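Local coordinates for ABC transporter, periplasmic solute-binding protein (Rhizobium meliloti, PDB 4WED) that probably serves as the periplasmic solute-binding component of an ABC importer, perhaps for peptides or nickel, at residues L275-N280 / K294-G299; G318-A323 / F420-A425; Y427-S432 / P473-V478; S432-C437 / P458-A463; K448-P453 / Y479-D484. All coordinates share one frame; numbering follows the deposited sequence.

Interaction 1: residues L275-N280 / K294-G299; sequences LVMAFN and KAVSIG
Val296, on helix 290-299, presents its CG1 methyl to two neighbours on strand 274-279, and the three residues make up most of the 134 Å² buried here. The closer partner is Met277, a selenomethionine in this crystal, whose terminal CE lies 3.5 Å from Val296 CG1. The chain of Met277 runs straight out of the strand, CG anti to the backbone N (chi1 -167°), and bends at its last torsion (chi3 66°). The two side chains cross at about a right angle, with one methyl against another. Phe279 approaches from a different direction: its CE1 stands 3.9 Å from Val296 CG1, and that methyl lies in the plane of the ring, at its edge. Val296 CB is slightly farther from Phe279 CE1, at 4.1 Å. Met277 and Phe279 are two positions apart on an extended strand, which places both side chains on one face of the sheet. Helix 290-299 follows that strand in the chain and lies against this face, an alpha/beta layer of the kind used by periplasmic binding proteins. The backbones stay well separated, Met277 CA and Ser297 CA being 8.8 Å apart, so side chains fill the interval. No hydrogen bond joins the two segments. Ile300 also touches Met277, while Ile394 packs on Val296 and continues the apolar layer.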
# COMPACT_ATOMS: atom_id res chain seq x y z
N LEU A 275 -7.54 6.19 4.94
CA LEU A 275 -7.56 7.55 5.45
C LEU A 275 -8.15 7.49 6.82
O LEU A 275 -9.27 7.07 6.96
CB LEU A 275 -8.42 8.46 4.60
CG LEU A 275 -8.56 9.89 5.12
CD1 LEU A 275 -7.33 10.69 4.83
CD2 LEU A 275 -9.74 10.54 4.44
N VAL A 276 -7.40 7.96 7.79
CA VAL A 276 -7.75 7.77 9.19
C VAL A 276 -7.72 9.13 9.81
O VAL A 276 -6.81 9.91 9.56
CB VAL A 276 -6.71 6.88 9.92
CG1 VAL A 276 -7.13 6.60 11.35
CG2 VAL A 276 -6.55 5.57 9.19
N MSE A 277 -8.71 9.43 10.63
CA MSE A 277 -8.63 10.63 11.40
C MSE A 277 -8.04 10.30 12.76
O MSE A 277 -8.37 9.28 13.38
CB MSE A 277 -9.98 11.24 11.53
CG MSE A 277 -9.77 12.64 12.08
SE MSE A 277 -11.53 13.52 12.09
CE MSE A 277 -12.44 12.40 13.44
N ALA A 278 -7.17 11.19 13.20
CA ALA A 278 -6.44 11.08 14.43
C ALA A 278 -6.97 12.07 15.46
O ALA A 278 -7.48 13.14 15.12
CB ALA A 278 -4.97 11.39 14.17
N PHE A 279 -6.80 11.70 16.72
CA PHE A 279 -7.29 12.46 17.85
C PHE A 279 -6.09 12.90 18.62
O PHE A 279 -5.16 12.11 18.79
CB PHE A 279 -8.12 11.56 18.79
CG PHE A 279 -9.43 11.11 18.21
CD1 PHE A 279 -10.43 12.04 17.94
CD2 PHE A 279 -9.68 9.76 17.96
CE1 PHE A 279 -11.65 11.63 17.42
CE2 PHE A 279 -10.89 9.35 17.42
CZ PHE A 279 -11.89 10.30 17.15
N ASN A 280 -6.10 14.11 19.15
CA ASN A 280 -5.02 14.52 20.04
C ASN A 280 -5.48 14.95 21.42
O ASN A 280 -5.63 16.16 21.68
CB ASN A 280 -4.23 15.62 19.42
CG ASN A 280 -3.01 15.94 20.24
OD1 ASN A 280 -2.71 15.25 21.22
ND2 ASN A 280 -2.33 16.97 19.87
N LYS A 294 -15.77 8.64 20.40
CA LYS A 294 -16.72 7.79 19.74
C LYS A 294 -17.78 8.63 19.05
O LYS A 294 -18.17 8.36 17.91
CB LYS A 294 -17.38 6.91 20.80
CG LYS A 294 -18.29 5.80 20.29
CD LYS A 294 -18.65 4.87 21.44
CE LYS A 294 -19.69 3.88 21.03
NZ LYS A 294 -20.28 3.18 22.22
N ALA A 295 -18.26 9.65 19.76
CA ALA A 295 -19.29 10.48 19.22
C ALA A 295 -18.78 11.15 17.96
O ALA A 295 -19.47 11.18 16.95
CB ALA A 295 -19.76 11.52 20.23
N VAL A 296 -17.57 11.68 18.03
CA VAL A 296 -16.99 12.30 16.86
C VAL A 296 -17.02 11.29 15.74
O VAL A 296 -17.55 11.56 14.67
CB VAL A 296 -15.56 12.76 17.13
CG1 VAL A 296 -14.86 13.10 15.83
CG2 VAL A 296 -15.58 13.98 18.03
N SER A 297 -16.58 10.09 16.03
CA SER A 297 -16.47 9.10 15.01
C SER A 297 -17.81 8.62 14.40
O SER A 297 -17.94 8.42 13.18
CB SER A 297 -15.69 7.92 15.57
OG SER A 297 -15.84 6.85 14.70
N ILE A 298 -18.82 8.38 15.23
CA ILE A 298 -20.11 7.98 14.65
C ILE A 298 -20.96 9.15 14.21
O ILE A 298 -21.97 8.96 13.53
CB ILE A 298 -20.97 7.11 15.58
CG1 ILE A 298 -21.45 7.90 16.78
CG2 ILE A 298 -20.24 5.83 15.95
CD1 ILE A 298 -22.46 7.12 17.56
N GLY A 299 -20.57 10.35 14.62
CA GLY A 299 -21.19 11.59 14.14
C GLY A 299 -20.83 11.95 12.71
O GLY A 299 -21.43 12.82 12.10

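Interaction 2: residues G318-A323 / F420-A425; sequences GNMFSA and FLTYGA
Thr422 offers one methyl, CG2, to two side chains of the loop 318-323, and the tight side of the contact is their convergence on it. Met320 CE and Phe321 CE1 each stand 4.1 Å from Thr422 CG2, ordinary van der Waals separations in a buried setting. Met320, a selenomethionine here, gets there by being stretched out, with chi2 and chi3 both near 180°. Packing within the loop holds the two side by side: Met320 CG sits 4.2 Å above the plane of the Phe321 ring, over its centre. The loop follows strand 315-316, and Thr422 comes directly after strand 417-421; both strands belong to one antiparallel sheet, consistent with the periplasmic-binding-protein fold. The polar arm of Thr422 is used elsewhere, because OG1 bonds to Thr274 N, while Thr274 OG1 bonds to Met320 O. A single residue of the neighbouring strand thus ties both segments together. The rest of the interface is sparse. Only 98 Å² is buried, no hydrogen bond crosses directly, and the Phe321 and Thr422 CA atoms remain 8.2 Å apart. Beyond the Thr422 cluster the chains separate, and Ala323, at the end of 318-323, is exposed and makes no contact with 420-425.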
# COMPACT_ATOMS: atom_id res chain seq x y z
N GLY A 318 -14.47 0.62 8.43
CA GLY A 318 -14.70 0.19 9.79
C GLY A 318 -13.39 -0.16 10.51
O GLY A 318 -13.29 -0.01 11.70
N ASN A 319 -12.40 -0.63 9.78
CA ASN A 319 -11.14 -1.09 10.38
C ASN A 319 -9.99 -0.24 9.89
O ASN A 319 -10.06 0.37 8.81
CB ASN A 319 -10.89 -2.52 9.97
CG ASN A 319 -11.94 -3.44 10.50
OD1 ASN A 319 -13.11 -3.24 10.23
ND2 ASN A 319 -11.54 -4.41 11.28
N MSE A 320 -8.95 -0.18 10.69
CA MSE A 320 -7.78 0.57 10.29
C MSE A 320 -7.24 0.04 9.01
O MSE A 320 -6.67 0.79 8.22
CB MSE A 320 -6.69 0.51 11.33
CG MSE A 320 -5.57 1.53 11.08
SE MSE A 320 -4.15 1.23 12.48
CE MSE A 320 -2.65 2.23 11.62
N PHE A 321 -7.37 -1.26 8.79
CA PHE A 321 -6.85 -1.86 7.59
C PHE A 321 -7.97 -2.61 6.92
O PHE A 321 -8.72 -3.35 7.59
CB PHE A 321 -5.77 -2.85 7.92
CG PHE A 321 -4.59 -2.23 8.56
CD1 PHE A 321 -3.76 -1.37 7.83
CD2 PHE A 321 -4.28 -2.52 9.88
CE1 PHE A 321 -2.64 -0.79 8.42
CE2 PHE A 321 -3.17 -1.95 10.46
CZ PHE A 321 -2.34 -1.08 9.72
N SER A 322 -8.08 -2.43 5.60
CA SER A 322 -9.07 -3.19 4.83
C SER A 322 -8.69 -4.67 4.81
O SER A 322 -7.56 -5.05 5.13
CB SER A 322 -9.23 -2.64 3.40
OG SER A 322 -8.33 -3.27 2.49
N ALA A 323 -9.66 -5.48 4.41
CA ALA A 323 -9.55 -6.97 4.33
C ALA A 323 -8.54 -7.45 3.27
O ALA A 323 -8.05 -8.57 3.32
CB ALA A 323 -10.94 -7.55 4.04
N PHE A 420 -4.35 11.10 8.62
CA PHE A 420 -3.26 10.27 8.23
C PHE A 420 -3.74 9.32 7.19
O PHE A 420 -4.94 9.01 7.09
CB PHE A 420 -2.80 9.46 9.43
CG PHE A 420 -2.13 10.27 10.47
CD1 PHE A 420 -2.86 11.08 11.32
CD2 PHE A 420 -0.75 10.23 10.62
CE1 PHE A 420 -2.24 11.84 12.29
CE2 PHE A 420 -0.12 11.00 11.60
CZ PHE A 420 -0.86 11.80 12.43
N LEU A 421 -2.79 8.84 6.42
CA LEU A 421 -2.97 7.82 5.43
C LEU A 421 -2.05 6.72 5.82
O LEU A 421 -0.95 6.98 6.14
CB LEU A 421 -2.53 8.34 4.05
CG LEU A 421 -3.52 9.26 3.33
CD1 LEU A 421 -2.79 9.91 2.18
CD2 LEU A 421 -4.72 8.53 2.80
N THR A 422 -2.53 5.48 5.82
CA THR A 422 -1.67 4.35 6.02
C THR A 422 -0.71 4.15 4.84
O THR A 422 -0.87 4.70 3.77
CB THR A 422 -2.43 3.02 6.33
OG1 THR A 422 -3.34 2.64 5.28
CG2 THR A 422 -3.20 3.15 7.63
N TYR A 423 0.31 3.36 5.08
CA TYR A 423 1.34 3.14 4.11
C TYR A 423 0.84 2.28 2.94
O TYR A 423 1.31 2.49 1.79
CB TYR A 423 2.55 2.47 4.79
CG TYR A 423 3.36 3.36 5.72
CD1 TYR A 423 3.04 4.68 5.90
CD2 TYR A 423 4.49 2.88 6.38
CE1 TYR A 423 3.79 5.49 6.72
CE2 TYR A 423 5.27 3.71 7.18
CZ TYR A 423 4.89 5.01 7.36
OH TYR A 423 5.58 5.90 8.15
N GLY A 424 -0.06 1.34 3.21
CA GLY A 424 -0.57 0.45 2.15
C GLY A 424 0.29 -0.80 1.86
O GLY A 424 1.38 -0.96 2.40
N ALA A 425 -0.22 -1.71 1.03
CA ALA A 425 0.49 -2.92 0.69
C ALA A 425 1.73 -2.51 -0.03
O ALA A 425 1.66 -1.56 -0.78
CB ALA A 425 -0.35 -3.79 -0.22

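Interaction 3: residues Y427-S432 / P473-V478; sequences YDPFGS and PTIQKV
Ile475 carries the apolar part of this contact with a single methyl. Its CD1 lies 3.8 Å from Phe430 CE1 and 3.9 Å from Pro429 CG, so the tip of the isoleucine rests against the aromatic ring and the proline ring together. CG1 of Ile475 stands anti to the backbone N (chi1 -154°) and the chain continues nearly straight through chi2, giving it the reach to span a backbone separation of 9.4 Å between Pro429 CA and Ile475 CA. It crosses Pro429 at about a right angle and meets Phe430 more obliquely. All three residues are buried, and no hydrogen bond links the segments.

The polar interactions lie within 427-432. A cis peptide bond joins Asp428 to Pro429, and the chain then turns into helix 430-437. Asp428 OD1 receives two bonds from Ser432: the hydroxyl OG at 2.6 Å, reaching it on the syn side about 20° out of the carboxylate plane, and the backbone N at 3.1 Å, whose N-H is bent to 136° at the hydrogen. The double grip ties the carboxylate to the first turn of the helix. Its other oxygen, OD2, takes the N-H of Gly424, and Ser432 OG in turn accepts from Tyr423 N, so the turn before the helix is fastened to the chain leaving strand 417-421.

Around this centre, helix 457-465 touches Phe430 through Ala463 and Thr464, Leu433 of helix 430-437 packs on Ile475, and Tyr479, one turn farther along helix 471-485, rests on Pro429.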
# COMPACT_ATOMS: atom_id res chain seq x y z
N TYR A 427 3.61 -3.03 2.80
CA TYR A 427 4.23 -2.65 4.04
C TYR A 427 3.33 -2.90 5.29
O TYR A 427 3.78 -2.74 6.42
CB TYR A 427 4.59 -1.19 4.00
CG TYR A 427 5.27 -0.70 2.74
CD1 TYR A 427 6.56 -1.14 2.40
CD2 TYR A 427 4.64 0.21 1.88
CE1 TYR A 427 7.17 -0.75 1.25
CE2 TYR A 427 5.29 0.63 0.72
CZ TYR A 427 6.53 0.13 0.41
OH TYR A 427 7.20 0.58 -0.70
N ASP A 428 2.08 -3.25 5.09
CA ASP A 428 1.14 -3.18 6.21
C ASP A 428 0.74 -4.59 6.57
O ASP A 428 0.71 -5.44 5.70
CB ASP A 428 -0.13 -2.35 5.85
CG ASP A 428 0.04 -0.88 6.09
OD1 ASP A 428 0.97 -0.52 6.81
OD2 ASP A 428 -0.72 -0.06 5.52
N PRO A 429 0.35 -4.83 7.82
CA PRO A 429 -0.02 -3.77 8.79
C PRO A 429 1.10 -3.26 9.65
O PRO A 429 0.95 -2.21 10.28
CB PRO A 429 -1.08 -4.46 9.66
CG PRO A 429 -0.79 -5.92 9.53
CD PRO A 429 -0.31 -6.12 8.14
N PHE A 430 2.23 -3.98 9.67
CA PHE A 430 3.27 -3.65 10.63
C PHE A 430 3.95 -2.33 10.37
O PHE A 430 4.31 -1.63 11.34
CB PHE A 430 4.29 -4.79 10.77
CG PHE A 430 3.74 -5.98 11.53
CD1 PHE A 430 3.33 -5.85 12.85
CD2 PHE A 430 3.63 -7.24 10.92
CE1 PHE A 430 2.81 -6.95 13.57
CE2 PHE A 430 3.14 -8.34 11.62
CZ PHE A 430 2.71 -8.20 12.95
N GLY A 431 4.11 -1.95 9.09
CA GLY A 431 4.74 -0.67 8.74
C GLY A 431 4.00 0.50 9.37
O GLY A 431 4.60 1.35 10.00
N SER A 432 2.68 0.52 9.23
CA SER A 432 1.87 1.61 9.74
C SER A 432 1.67 1.54 11.23
O SER A 432 1.73 2.57 11.90
CB SER A 432 0.49 1.62 9.07
OG SER A 432 0.60 1.86 7.68
N PRO A 473 -4.09 -13.68 16.53
CA PRO A 473 -4.65 -13.30 17.81
C PRO A 473 -3.76 -12.33 18.57
O PRO A 473 -4.26 -11.62 19.43
CB PRO A 473 -4.76 -14.65 18.57
CG PRO A 473 -3.64 -15.46 18.04
CD PRO A 473 -3.56 -15.07 16.58
N THR A 474 -2.46 -12.29 18.30
CA THR A 474 -1.64 -11.31 19.02
C THR A 474 -1.98 -9.92 18.46
O THR A 474 -2.28 -8.98 19.20
CB THR A 474 -0.13 -11.60 18.95
OG1 THR A 474 0.10 -12.96 19.33
CG2 THR A 474 0.64 -10.69 19.91
N ILE A 475 -1.99 -9.82 17.14
CA ILE A 475 -2.30 -8.55 16.51
C ILE A 475 -3.77 -8.15 16.74
O ILE A 475 -4.08 -6.97 16.77
CB ILE A 475 -1.96 -8.53 15.02
CG1 ILE A 475 -1.68 -7.11 14.57
CG2 ILE A 475 -3.09 -9.16 14.21
CD1 ILE A 475 -1.00 -7.02 13.23
N GLN A 476 -4.66 -9.14 16.94
CA GLN A 476 -6.06 -8.82 17.17
C GLN A 476 -6.22 -7.96 18.41
O GLN A 476 -7.14 -7.16 18.51
CB GLN A 476 -6.89 -10.10 17.29
CG GLN A 476 -8.40 -9.85 17.39
CD GLN A 476 -8.94 -9.00 16.26
OE1 GLN A 476 -8.80 -9.35 15.10
NE2 GLN A 476 -9.54 -7.85 16.59
N LYS A 477 -5.30 -8.10 19.35
CA LYS A 477 -5.37 -7.36 20.60
C LYS A 477 -5.01 -5.90 20.39
O LYS A 477 -5.55 -5.02 21.07
CB LYS A 477 -4.43 -7.95 21.64
CG LYS A 477 -4.64 -9.43 21.94
CD LYS A 477 -3.67 -9.88 23.01
CE LYS A 477 -4.14 -9.42 24.38
NZ LYS A 477 -3.05 -9.51 25.39
N VAL A 478 -4.11 -5.62 19.46
CA VAL A 478 -3.87 -4.21 19.10
C VAL A 478 -5.20 -3.60 18.62
O VAL A 478 -5.61 -2.55 19.11
CB VAL A 478 -2.74 -4.06 18.06
CG1 VAL A 478 -2.61 -2.60 17.60
CG2 VAL A 478 -1.43 -4.53 18.66

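Interaction 4: residues S432-C437 / P458-A463; sequences SLVALC and PLINAA
Ile460 meets flat groups only in the form of backbone carbonyls, since no aromatic ring takes part. Its CD1 lies over one face of the Cys437 carbonyl group, 3.6 Å from Cys437 C and almost perpendicularly above it, and 3.7 Å from Cys437 CB. Beyond this, CD1 stands 4.0 Å from Leu433 O, the oxygen one turn back that holds Cys437 N in a weak helical bond. The isoleucine tip is therefore seated on the last turn of helix 430-437. On the other branch, Ile460 CG2 faces Val434 CG2 at a looser 4.3 Å. CG1 lies anti to the carbonyl carbon and CG2 anti to the backbone N (chi1 -62°); this sends CD1 toward Cys437 and CG2 toward Val434, three residues and thus about one turn apart on the facing helix. This is a pair of roughly antiparallel helices: the short axes make an angle of 153° and come within 10.7 Å of each other, with Val434 CA and Ile460 CA 7.2 Å apart. Ile460 supplies more than half of the 164 Å² buried, as the one side chain of 458-463 that packs against Val434, Cys437 and the Leu433 carbonyl. Leu433 also packs on Ile475 of helix 471-485, and Val450 touches Cys437.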
# COMPACT_ATOMS: atom_id res chain seq x y z
N SER A 432 2.68 0.52 9.23
CA SER A 432 1.87 1.61 9.74
C SER A 432 1.67 1.54 11.23
O SER A 432 1.73 2.57 11.90
CB SER A 432 0.49 1.62 9.07
OG SER A 432 0.60 1.86 7.68
N LEU A 433 1.42 0.34 11.73
CA LEU A 433 1.29 0.15 13.16
C LEU A 433 2.50 0.65 13.91
O LEU A 433 2.38 1.38 14.88
CB LEU A 433 1.13 -1.33 13.49
CG LEU A 433 -0.30 -1.82 13.40
CD1 LEU A 433 -0.38 -3.26 13.90
CD2 LEU A 433 -1.26 -0.93 14.21
N VAL A 434 3.66 0.20 13.47
CA VAL A 434 4.87 0.57 14.13
C VAL A 434 5.13 2.05 13.94
O VAL A 434 5.38 2.77 14.92
CB VAL A 434 6.04 -0.28 13.60
CG1 VAL A 434 7.38 0.33 13.98
CG2 VAL A 434 5.94 -1.71 14.14
N ALA A 435 5.10 2.52 12.69
CA ALA A 435 5.51 3.88 12.39
C ALA A 435 4.54 4.91 12.98
O ALA A 435 4.99 5.98 13.41
CB ALA A 435 5.63 4.08 10.90
N LEU A 436 3.25 4.59 13.02
CA LEU A 436 2.25 5.57 13.40
C LEU A 436 1.68 5.35 14.80
O LEU A 436 0.97 6.21 15.30
CB LEU A 436 1.08 5.55 12.40
CG LEU A 436 1.41 5.82 10.93
CD1 LEU A 436 0.10 5.77 10.12
CD2 LEU A 436 2.10 7.16 10.70
N CYS A 437 1.97 4.21 15.40
CA CYS A 437 1.34 3.89 16.66
C CYS A 437 2.28 3.50 17.80
O CYS A 437 1.91 3.66 18.94
CB CYS A 437 0.32 2.79 16.46
SG CYS A 437 -1.05 3.29 15.38
N PRO A 458 3.01 -2.15 24.55
CA PRO A 458 3.17 -3.56 24.86
C PRO A 458 2.46 -4.48 23.89
O PRO A 458 2.94 -5.56 23.59
CB PRO A 458 2.57 -3.67 26.26
CG PRO A 458 2.81 -2.34 26.87
CD PRO A 458 2.64 -1.36 25.75
N LEU A 459 1.33 -4.06 23.40
CA LEU A 459 0.53 -4.91 22.53
C LEU A 459 1.13 -4.89 21.15
O LEU A 459 1.18 -5.93 20.47
CB LEU A 459 -0.90 -4.38 22.46
CG LEU A 459 -1.60 -4.25 23.81
CD1 LEU A 459 -2.91 -3.48 23.62
CD2 LEU A 459 -1.83 -5.64 24.41
N ILE A 460 1.62 -3.73 20.72
CA ILE A 460 2.32 -3.68 19.42
C ILE A 460 3.59 -4.53 19.44
O ILE A 460 3.79 -5.35 18.53
CB ILE A 460 2.62 -2.24 18.95
CG1 ILE A 460 1.31 -1.46 18.75
CG2 ILE A 460 3.41 -2.26 17.63
CD1 ILE A 460 1.52 0.03 18.53
N ASN A 461 4.42 -4.36 20.49
CA ASN A 461 5.64 -5.16 20.69
C ASN A 461 5.40 -6.67 20.69
O ASN A 461 6.17 -7.45 20.12
CB ASN A 461 6.33 -4.76 22.00
CG ASN A 461 6.96 -3.37 21.94
OD1 ASN A 461 7.43 -2.90 20.88
ND2 ASN A 461 7.00 -2.70 23.08
N ALA A 462 4.33 -7.08 21.34
CA ALA A 462 3.99 -8.50 21.40
C ALA A 462 3.62 -8.96 20.00
O ALA A 462 4.06 -10.01 19.54
CB ALA A 462 2.86 -8.74 22.39
N ALA A 463 2.83 -8.17 19.30
CA ALA A 463 2.48 -8.51 17.92
C ALA A 463 3.69 -8.60 16.98
O ALA A 463 3.76 -9.48 16.11
CB ALA A 463 1.49 -7.53 17.39

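Interaction 5: residues K448-P453 / Y479-D484; sequences KLVTDP and YDWLRD
Asp452 and Trp481 cross at about a right angle, the carboxylate presented to the rim of the indole. Asp452 OD2 lies 3.3 Å from Trp481 CZ2 and 3.6 Å from Trp481 CH2, near the ring plane and at its edge, while the planes of the carboxylate and the ring are 66° apart. The oxygen thus faces C-H groups instead of the pi cloud, an orientation that is probably mildly attractive electrostatically, because the edge of an aromatic ring carries partial positive charge. Asp452 CB follows at 3.9 Å from Trp481 CH2. Both side chains extend from their backbones with CG anti to N (chi1 -161° for Asp452, -165° for Trp481), which brings the carboxylate and the indole rim together.

Val450, two residues earlier, turns its methyls to different partners. CG2 lies at the same ring edge, 4.2 Å from Trp481 CZ3, whereas CG1 stands 3.9 Å from Leu482 CD2, the two side chains crossing at a slant. The six-membered rim of the indole is therefore flanked by an apolar methyl and an acidic oxygen, with 150 Å² buried in total and no hydrogen bond between the segments.

The segment 448-453 belongs to the loop joining helix 430-437 to helix 457-465, and Trp481 and Leu482 are successive residues of helix 471-485. Leu459 of helix 457-465 also touches Trp481, while Ile488, on the strand that follows, meets both Leu449 and Val450.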
# COMPACT_ATOMS: atom_id res chain seq x y z
N LYS A 448 2.44 10.86 14.66
CA LYS A 448 1.77 9.72 15.32
C LYS A 448 0.25 9.81 15.36
O LYS A 448 -0.34 10.79 15.81
CB LYS A 448 2.24 9.59 16.77
CG LYS A 448 3.72 9.32 16.93
CD LYS A 448 3.98 7.85 16.68
CE LYS A 448 5.43 7.54 16.41
NZ LYS A 448 5.58 6.06 16.29
N LEU A 449 -0.38 8.74 14.92
CA LEU A 449 -1.82 8.50 15.11
C LEU A 449 -2.23 8.43 16.58
O LEU A 449 -3.16 9.10 17.04
CB LEU A 449 -2.20 7.18 14.44
CG LEU A 449 -3.48 7.06 13.62
CD1 LEU A 449 -3.72 8.23 12.69
CD2 LEU A 449 -3.40 5.76 12.83
N VAL A 450 -1.52 7.61 17.33
CA VAL A 450 -1.87 7.39 18.71
C VAL A 450 -0.65 6.89 19.50
O VAL A 450 0.05 6.01 19.04
CB VAL A 450 -3.05 6.39 18.79
CG1 VAL A 450 -2.76 5.15 17.95
CG2 VAL A 450 -3.34 6.01 20.23
N THR A 451 -0.40 7.49 20.65
CA THR A 451 0.76 7.09 21.46
C THR A 451 0.35 6.81 22.89
O THR A 451 0.10 7.74 23.66
CB THR A 451 1.87 8.16 21.46
OG1 THR A 451 1.31 9.47 21.71
CG2 THR A 451 2.60 8.14 20.12
N ASP A 452 0.26 5.54 23.24
CA ASP A 452 0.05 5.13 24.63
C ASP A 452 1.14 4.12 25.01
O ASP A 452 1.02 2.91 24.78
CB ASP A 452 -1.35 4.57 24.83
CG ASP A 452 -1.77 4.56 26.30
OD1 ASP A 452 -0.95 4.75 27.22
OD2 ASP A 452 -2.97 4.34 26.54
N PRO A 453 2.24 4.63 25.58
CA PRO A 453 3.34 3.77 26.04
C PRO A 453 2.92 2.69 27.01
O PRO A 453 3.36 1.54 26.90
CB PRO A 453 4.28 4.76 26.74
CG PRO A 453 4.03 6.05 26.03
CD PRO A 453 2.56 6.05 25.74
N TYR A 479 -5.89 -4.29 17.72
CA TYR A 479 -7.13 -3.76 17.09
C TYR A 479 -8.27 -3.63 18.08
O TYR A 479 -9.07 -2.69 17.95
CB TYR A 479 -7.58 -4.67 15.96
CG TYR A 479 -6.58 -4.90 14.87
CD1 TYR A 479 -5.81 -3.83 14.37
CD2 TYR A 479 -6.45 -6.14 14.27
CE1 TYR A 479 -4.93 -4.00 13.31
CE2 TYR A 479 -5.56 -6.34 13.22
CZ TYR A 479 -4.80 -5.25 12.75
OH TYR A 479 -3.91 -5.39 11.70
N ASP A 480 -8.35 -4.53 19.07
CA ASP A 480 -9.39 -4.44 20.12
C ASP A 480 -9.14 -3.25 21.01
O ASP A 480 -10.06 -2.53 21.39
CB ASP A 480 -9.44 -5.67 21.01
CG ASP A 480 -9.66 -6.97 20.24
OD1 ASP A 480 -10.17 -6.94 19.10
OD2 ASP A 480 -9.34 -8.05 20.81
N TRP A 481 -7.88 -3.04 21.35
CA TRP A 481 -7.54 -1.87 22.13
C TRP A 481 -8.01 -0.58 21.45
O TRP A 481 -8.68 0.28 22.05
CB TRP A 481 -6.04 -1.78 22.32
CG TRP A 481 -5.72 -0.85 23.37
CD1 TRP A 481 -5.74 -1.10 24.70
CD2 TRP A 481 -5.42 0.53 23.22
NE1 TRP A 481 -5.45 0.04 25.40
CE2 TRP A 481 -5.23 1.06 24.51
CE3 TRP A 481 -5.30 1.39 22.13
CZ2 TRP A 481 -4.90 2.39 24.74
CZ3 TRP A 481 -4.97 2.73 22.36
CH2 TRP A 481 -4.78 3.22 23.65
N LEU A 482 -7.63 -0.46 20.20
CA LEU A 482 -7.90 0.76 19.46
C LEU A 482 -9.41 1.01 19.38
O LEU A 482 -9.87 2.14 19.58
CB LEU A 482 -7.32 0.68 18.04
CG LEU A 482 -5.81 0.69 17.90
CD1 LEU A 482 -5.41 0.13 16.54
CD2 LEU A 482 -5.26 2.11 18.04
N ARG A 483 -10.13 -0.05 19.05
CA ARG A 483 -11.58 -0.06 18.90
C ARG A 483 -12.33 0.16 20.23
O ARG A 483 -13.18 1.02 20.30
CB ARG A 483 -12.04 -1.37 18.25
CG ARG A 483 -13.55 -1.50 18.09
CD ARG A 483 -13.95 -2.65 17.19
NE ARG A 483 -15.24 -2.40 16.54
CZ ARG A 483 -16.44 -2.56 17.11
NH1 ARG A 483 -16.58 -2.97 18.38
NH2 ARG A 483 -17.53 -2.30 16.39
N ASP A 484 -11.99 -0.57 21.28
CA ASP A 484 -12.67 -0.37 22.56
C ASP A 484 -12.36 0.99 23.15
O ASP A 484 -13.16 1.54 23.85
CB ASP A 484 -12.30 -1.43 23.58
CG ASP A 484 -12.56 -2.83 23.07
OD1 ASP A 484 -13.39 -3.02 22.13
OD2 ASP A 484 -11.89 -3.74 23.58

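Strands 274-279 and 417-421 are sheet neighbours, joining interactions 1 and 2 through a probable hydrogen bond from Val276 N to Phe420 O, 2.8 Å. Next along the chain, interactions 3 and 4 have centres about 7 Å apart and share Ser432; Thr474 CG2 packs 3.4 Å from Ala463 N. Interaction 5 lies about 9 Å from interaction 4, centre to centre, where Lys448 NZ reaches Ala435 O at 2.9 Å, and it returns to the sheet where Leu449 CD1 meets Ala278 CB at 3.7 Å. Phe321 bridges interactions 2 and 3, its CE2 lying 3.4 Å from Pro429 CB. The sodium ion is bound elsewhere, by Asp62 and Asp515.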